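Local structure of Alpha/beta hydrolase fold protein (Sphaerobacter thermophilus, 3R0V) at residues P131-T136 against V151-T156; G145-A150 against V181-P186. The protein probably acts as a hydrolase of the alpha/beta hydrolase fold and binds D-malate in this structure. All blocks are in the same frame, centred on the assembly; numbering follows the deposited sequence. Where two conformers were deposited one is given.

Contact 1 of 2, residues P131-T136 against V151-T156; sequences PPDYQT and VTYFMT. With MLT (D-malate), chain F.
An aromatic packing contact sets the start of helix 134-143 against the middle of helix 147-158, in the run of helices between strands 111-117 and 209-213, where alpha/beta hydrolases commonly carry their cap. Tyr134 and Tyr153 carry it. Both have CG anti to the backbone N (chi1 179° and -176°), which starts each ring off toward the other helix, and the two lie alongside, pointing opposite ways. The ring planes lie only 14° apart but are offset, with centroids 5.2 Å apart and little overlap. The closest approach is from Tyr134 CD1 to Tyr153 CE2, 3.3 Å. Beyond this pair, the Tyr134 hydroxyl reaches the edge of the Phe154 ring, its OH 3.4 Å from Phe154 CD1. The far edge of the same ring meets the ligand: Phe154 CZ is 3.4 Å from C2 of D-malate, which also takes hydrogen bonds from the backbone N of Ala32 and Ser96. At the outer end, Tyr153 OH passes Pro131 CG at 3.8 Å. A water joins this hydroxyl to Asp133, 2.8 Å from Tyr153 OH and 3.0 Å from Asp133 OD1, to which it donates. His189 meets the Tyr134 ring edge-to-face. An alanine at Tyr134 would probably open a gap beside the Tyr153 ring and take support from the Phe154 edge, freeing that ring to shift at the ligand pocket. Aromatic carbon thus carries most of the contact, with the Tyr134 OH at its inner end, while the outer polar link, between Tyr153 OH and Asp133 OD1 3.9 Å apart, runs through a water.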
loop_
_atom_site.group_PDB
_atom_site.type_symbol
_atom_site.label_atom_id
_atom_site.label_comp_id
_atom_site.label_asym_id
_atom_site.label_seq_id
_atom_site.Cartn_x
_atom_site.Cartn_y
_atom_site.Cartn_z
ATOM N N PRO A 131 12.252 12.351 11.161
ATOM C CA PRO A 131 12.912 13.653 11.289
ATOM C C PRO A 131 11.982 14.781 10.857
ATOM O O PRO A 131 11.270 14.638 9.873
ATOM C CB PRO A 131 14.079 13.549 10.306
ATOM C CG PRO A 131 14.362 12.085 10.200
ATOM C CD PRO A 131 13.011 11.420 10.309
ATOM N N PRO A 132 11.993 15.911 11.583
ATOM C CA PRO A 132 11.130 17.030 11.189
ATOM C C PRO A 132 11.437 17.563 9.786
ATOM O O PRO A 132 10.565 18.170 9.170
ATOM C CB PRO A 132 11.441 18.092 12.246
ATOM C CG PRO A 132 11.836 17.298 13.444
ATOM C CD PRO A 132 12.629 16.140 12.891
ATOM N N ASP A 133 12.648 17.328 9.293
ATOM C CA ASP A 133 13.029 17.792 7.958
ATOM C C ASP A 133 12.878 16.709 6.884
ATOM O O ASP A 133 13.427 16.828 5.788
ATOM C CB ASP A 133 14.459 18.360 7.961
ATOM C CG ASP A 133 15.523 17.295 8.209
ATOM O OD1 ASP A 133 15.234 16.284 8.879
ATOM O OD2 ASP A 133 16.665 17.474 7.738
ATOM N N TYR A 134 12.118 15.666 7.195
ATOM C CA TYR A 134 11.983 14.538 6.277
ATOM C C TYR A 134 11.608 14.951 4.851
ATOM O O TYR A 134 12.274 14.567 3.894
ATOM C CB TYR A 134 10.959 13.528 6.808
ATOM C CG TYR A 134 10.770 12.352 5.882
ATOM C CD1 TYR A 134 11.626 11.255 5.947
ATOM C CD2 TYR A 134 9.765 12.347 4.912
ATOM C CE1 TYR A 134 11.478 10.179 5.084
ATOM C CE2 TYR A 134 9.605 11.262 4.045
ATOM C CZ TYR A 134 10.472 10.193 4.135
ATOM O OH TYR A 134 10.328 9.123 3.281
ATOM N N GLN A 135 10.558 15.744 4.696
ATOM C CA GLN A 135 10.102 16.125 3.361
ATOM C C GLN A 135 11.179 16.911 2.609
ATOM O O GLN A 135 11.448 16.652 1.442
ATOM C CB GLN A 135 8.809 16.945 3.459
ATOM C CG GLN A 135 8.279 17.490 2.137
ATOM C CD GLN A 135 6.983 18.265 2.317
ATOM O OE1 GLN A 135 6.417 18.303 3.408
ATOM N NE2 GLN A 135 6.508 18.883 1.244
ATOM N N THR A 136 11.794 17.861 3.300
ATOM C CA THR A 136 12.830 18.693 2.712
ATOM C C THR A 136 14.030 17.849 2.277
ATOM O O THR A 136 14.569 18.034 1.183
ATOM C CB THR A 136 13.281 19.785 3.704
ATOM O OG1 THR A 136 12.145 20.580 4.069
ATOM C CG2 THR A 136 14.352 20.679 3.089
ATOM N N VAL A 151 15.751 6.236 -1.423
ATOM C CA VAL A 151 15.155 4.994 -0.938
ATOM C C VAL A 151 15.707 4.625 0.439
ATOM O O VAL A 151 14.945 4.271 1.333
ATOM C CB VAL A 151 15.394 3.829 -1.918
ATOM C CG1 VAL A 151 14.822 2.530 -1.344
ATOM C CG2 VAL A 151 14.756 4.140 -3.273
ATOM N N THR A 152 17.026 4.704 0.605
ATOM C CA THR A 152 17.646 4.404 1.887
ATOM C C THR A 152 17.099 5.305 2.996
ATOM O O THR A 152 16.826 4.847 4.105
ATOM C CB THR A 152 19.160 4.576 1.781
ATOM O OG1 THR A 152 19.654 3.648 0.812
ATOM C CG2 THR A 152 19.828 4.301 3.126
ATOM N N TYR A 153 16.920 6.580 2.674
ATOM C CA TYR A 153 16.416 7.559 3.624
ATOM C C TYR A 153 14.971 7.242 3.993
ATOM O O TYR A 153 14.613 7.234 5.166
ATOM C CB TYR A 153 16.554 8.976 3.055
ATOM C CG TYR A 153 16.151 10.075 4.007
ATOM C CD1 TYR A 153 16.921 10.377 5.122
ATOM C CD2 TYR A 153 15.010 10.829 3.768
ATOM C CE1 TYR A 153 16.554 11.401 5.989
ATOM C CE2 TYR A 153 14.639 11.855 4.620
ATOM C CZ TYR A 153 15.407 12.125 5.729
ATOM O OH TYR A 153 15.047 13.140 6.584
ATOM N N PHE A 154 14.142 6.984 2.985
ATOM C CA PHE A 154 12.765 6.566 3.252
ATOM C C PHE A 154 12.729 5.346 4.184
ATOM O O PHE A 154 12.004 5.327 5.183
ATOM C CB PHE A 154 12.041 6.228 1.946
ATOM C CG PHE A 154 10.821 5.359 2.143
ATOM C CD1 PHE A 154 9.661 5.877 2.692
ATOM C CD2 PHE A 154 10.850 4.022 1.800
ATOM C CE1 PHE A 154 8.550 5.070 2.875
ATOM C CE2 PHE A 154 9.743 3.214 1.991
ATOM C CZ PHE A 154 8.606 3.738 2.524
HETATM N N MSE A 155 13.521 4.326 3.877
HETATM C CA MSE A 155 13.462 3.111 4.672
HETATM C C MSE A 155 13.953 3.291 6.092
HETATM O O MSE A 155 13.332 2.791 7.021
HETATM C CB MSE A 155 14.216 1.991 3.988
HETATM C CG MSE A 155 13.557 1.631 2.698
HETATM SE SE MSE A 155 14.280 0.032 1.946
HETATM C CE MSE A 155 13.031 -0.101 0.450
ATOM N N THR A 156 15.059 4.006 6.266
ATOM C CA THR A 156 15.637 4.177 7.594
ATOM C C THR A 156 14.955 5.248 8.428
ATOM O O THR A 156 14.737 5.054 9.627
ATOM C CB THR A 156 17.138 4.515 7.508
ATOM O OG1 THR A 156 17.322 5.693 6.700
ATOM C CG2 THR A 156 17.920 3.351 6.914
HETATM C C1 MLT F . 5.294 1.528 2.903
HETATM O O1 MLT F . 4.538 1.412 1.883
HETATM O O2 MLT F . 4.925 2.108 3.924
HETATM C C2 MLT F . 6.662 0.907 2.827
HETATM O O3 MLT F . 6.745 0.052 1.705
HETATM C C3 MLT F . 6.980 0.147 4.108
HETATM C C4 MLT F . 8.160 -0.775 3.890
HETATM O O4 MLT F . 8.621 -0.985 2.746
HETATM O O5 MLT F . 8.696 -1.346 4.862
HETATM O O HOH W 1 17.107 14.074 8.180
#

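Contact 2 of 2, residues G145-A150 against V181-P186; sequences GRRGDA and VAHTLP
Arg147 puts CG anti to its carbonyl carbon (chi1 -74°) and runs extended from CG to NE, which carries the guanidinium across to His183. The histidine has CG between its backbone N and carbonyl carbon (chi1 58°), a start from which the ring brings ND1 to Arg147 NH1 while NE2 bonds the carbonyl O of Gly59. The two flat groups meet edge to edge with their planes 60° apart: in the conformer described, Arg147 NH1 gives a weak but fairly straight hydrogen bond to His183 ND1 at 3.3 Å. NH1 also bonds the carbonyl O of Glu179, and is thus held by the end of helix 175-180 as well as, weakly, by His183. Beside it, alkyl groups pack. Ala182 CB lies 4.1 Å from Arg147 CB, and one turn on, Leu185 CD1 rests 4.3 Å from Ala150 CB. On the 181-186 side, Val181 O accepts from both Thr184 N and Thr184 OG1, the hydroxyl at 2.8 Å, which pins the short 3-10 turn. Gly145, at positive phi, closes the preceding helix in a Schellman motif, and helix 147-158 starts just after it. Its first turn packs on the 3-10 turn leading into helix 185-192, in what is probably the helical cap region of an alpha/beta hydrolase.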
loop_
_atom_site.group_PDB
_atom_site.type_symbol
_atom_site.label_atom_id
_atom_site.label_comp_id
_atom_site.label_asym_id
_atom_site.label_seq_id
_atom_site.Cartn_x
_atom_site.Cartn_y
_atom_site.Cartn_z
ATOM N N GLY A 145 19.374 13.645 -7.903
ATOM C CA GLY A 145 19.391 12.383 -8.622
ATOM C C GLY A 145 19.907 11.239 -7.770
ATOM O O GLY A 145 20.269 10.184 -8.291
ATOM N N ARG A 146 19.940 11.440 -6.455
ATOM C CA ARG A 146 20.410 10.401 -5.548
ATOM C C ARG A 146 19.234 9.510 -5.186
ATOM O O ARG A 146 18.747 9.525 -4.062
ATOM C CB ARG A 146 21.034 11.029 -4.311
ATOM C CG ARG A 146 22.333 11.747 -4.626
ATOM C CD ARG A 146 22.777 12.676 -3.513
ATOM N NE ARG A 146 23.021 11.956 -2.273
ATOM C CZ ARG A 146 23.269 12.528 -1.102
ATOM N NH1 ARG A 146 23.316 13.852 -0.992
ATOM N NH2 ARG A 146 23.467 11.763 -0.041
ATOM N N ARG A 147 18.772 8.741 -6.163
ATOM C CA ARG A 147 17.566 7.928 -6.009
ATOM C C ARG A 147 17.745 6.806 -5.009
ATOM O O ARG A 147 16.856 6.521 -4.192
ATOM C CB ARG A 147 17.148 7.348 -7.359
ATOM C CG ARG A 147 16.529 8.381 -8.245
ATOM C CD ARG A 147 16.234 7.871 -9.634
ATOM N NE ARG A 147 15.437 8.875 -10.319
ATOM C CZ ARG A 147 14.115 8.828 -10.433
ATOM N NH1 ARG A 147 13.431 7.802 -9.937
ATOM N NH2 ARG A 147 13.479 9.809 -11.055
ATOM N N GLY A 148 18.904 6.158 -5.067
ATOM C CA GLY A 148 19.228 5.127 -4.105
ATOM C C GLY A 148 19.253 5.691 -2.693
ATOM O O GLY A 148 18.690 5.096 -1.768
ATOM N N ASP A 149 19.877 6.856 -2.529
ATOM C CA ASP A 149 19.947 7.464 -1.208
ATOM C C ASP A 149 18.557 7.885 -0.726
ATOM O O ASP A 149 18.285 7.831 0.471
ATOM C CB ASP A 149 20.908 8.653 -1.198
ATOM C CG ASP A 149 22.356 8.241 -1.404
ATOM O OD1 ASP A 149 22.651 7.031 -1.386
ATOM O OD2 ASP A 149 23.206 9.145 -1.565
ATOM N N ALA A 150 17.686 8.294 -1.648
ATOM C CA ALA A 150 16.299 8.607 -1.290
ATOM C C ALA A 150 15.564 7.374 -0.765
ATOM O O ALA A 150 14.855 7.445 0.234
ATOM C CB ALA A 150 15.553 9.208 -2.478
ATOM N N VAL A 181 11.432 4.269 -9.305
ATOM C CA VAL A 181 10.205 4.959 -8.910
ATOM C C VAL A 181 10.378 5.785 -7.635
ATOM O O VAL A 181 9.393 6.185 -7.018
ATOM C CB VAL A 181 8.998 3.992 -8.770
ATOM C CG1 VAL A 181 8.656 3.377 -10.127
ATOM C CG2 VAL A 181 9.279 2.914 -7.754
ATOM N N ALA A 182 11.622 6.091 -7.270
ATOM C CA ALA A 182 11.872 6.879 -6.064
ATOM C C ALA A 182 11.226 8.265 -6.096
ATOM O O ALA A 182 10.917 8.839 -5.045
ATOM C CB ALA A 182 13.369 6.983 -5.801
ATOM N N HIS A 183 11.015 8.818 -7.290
ATOM C CA HIS A 183 10.375 10.132 -7.387
ATOM C C HIS A 183 8.940 10.120 -6.820
ATOM O O HIS A 183 8.364 11.183 -6.587
ATOM C CB HIS A 183 10.341 10.610 -8.844
ATOM C CG HIS A 183 9.628 9.670 -9.752
ATOM N ND1 HIS A 183 10.200 8.497 -10.194
ATOM C CD2 HIS A 183 8.388 9.716 -10.295
ATOM C CE1 HIS A 183 9.338 7.855 -10.966
ATOM N NE2 HIS A 183 8.230 8.572 -11.038
ATOM N N THR A 184 8.352 8.931 -6.622
ATOM C CA THR A 184 7.003 8.847 -6.035
ATOM C C THR A 184 6.985 8.766 -4.504
ATOM O O THR A 184 5.920 8.736 -3.895
ATOM C CB THR A 184 6.171 7.671 -6.614
ATOM O OG1 THR A 184 6.753 6.415 -6.253
ATOM C CG2 THR A 184 6.068 7.770 -8.138
ATOM N N LEU A 185 8.154 8.726 -3.874
ATOM C CA LEU A 185 8.180 8.678 -2.417
ATOM C C LEU A 185 7.422 9.842 -1.756
ATOM O O LEU A 185 6.753 9.636 -0.741
ATOM C CB LEU A 185 9.615 8.576 -1.888
ATOM C CG LEU A 185 10.275 7.203 -2.058
ATOM C CD1 LEU A 185 11.796 7.285 -1.883
ATOM C CD2 LEU A 185 9.667 6.158 -1.124
ATOM N N PRO A 186 7.514 11.065 -2.320
ATOM C CA PRO A 186 6.709 12.143 -1.735
ATOM C C PRO A 186 5.207 11.885 -1.850
ATOM O O PRO A 186 4.444 12.412 -1.051
ATOM C CB PRO A 186 7.117 13.374 -2.550
ATOM C CG PRO A 186 8.508 13.055 -3.028
ATOM C CD PRO A 186 8.431 11.574 -3.351
#

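From the N terminus, the chain first lays down most of the central sheet, as far as strand 111-117, and then enters a run of helices. Residues 131-136 come first, then 145-150 of contact 2. Contact 1 closes its loop when 151-156 returns against 131-136, and contact 2 closes only at 181-186, after helices 163-170 and 175-180. The two loops therefore cross, their segments alternating along the chain. Helix 147-158 is common to both, and their centres lie 10 Å apart. They meet directly where Phe154 CG packs on Leu185 CD2 at 3.6 Å. Together they join helices 134-143, 147-158 and 185-192 beside the D-malate pocket before the chain returns to the sheet at strand 209-213.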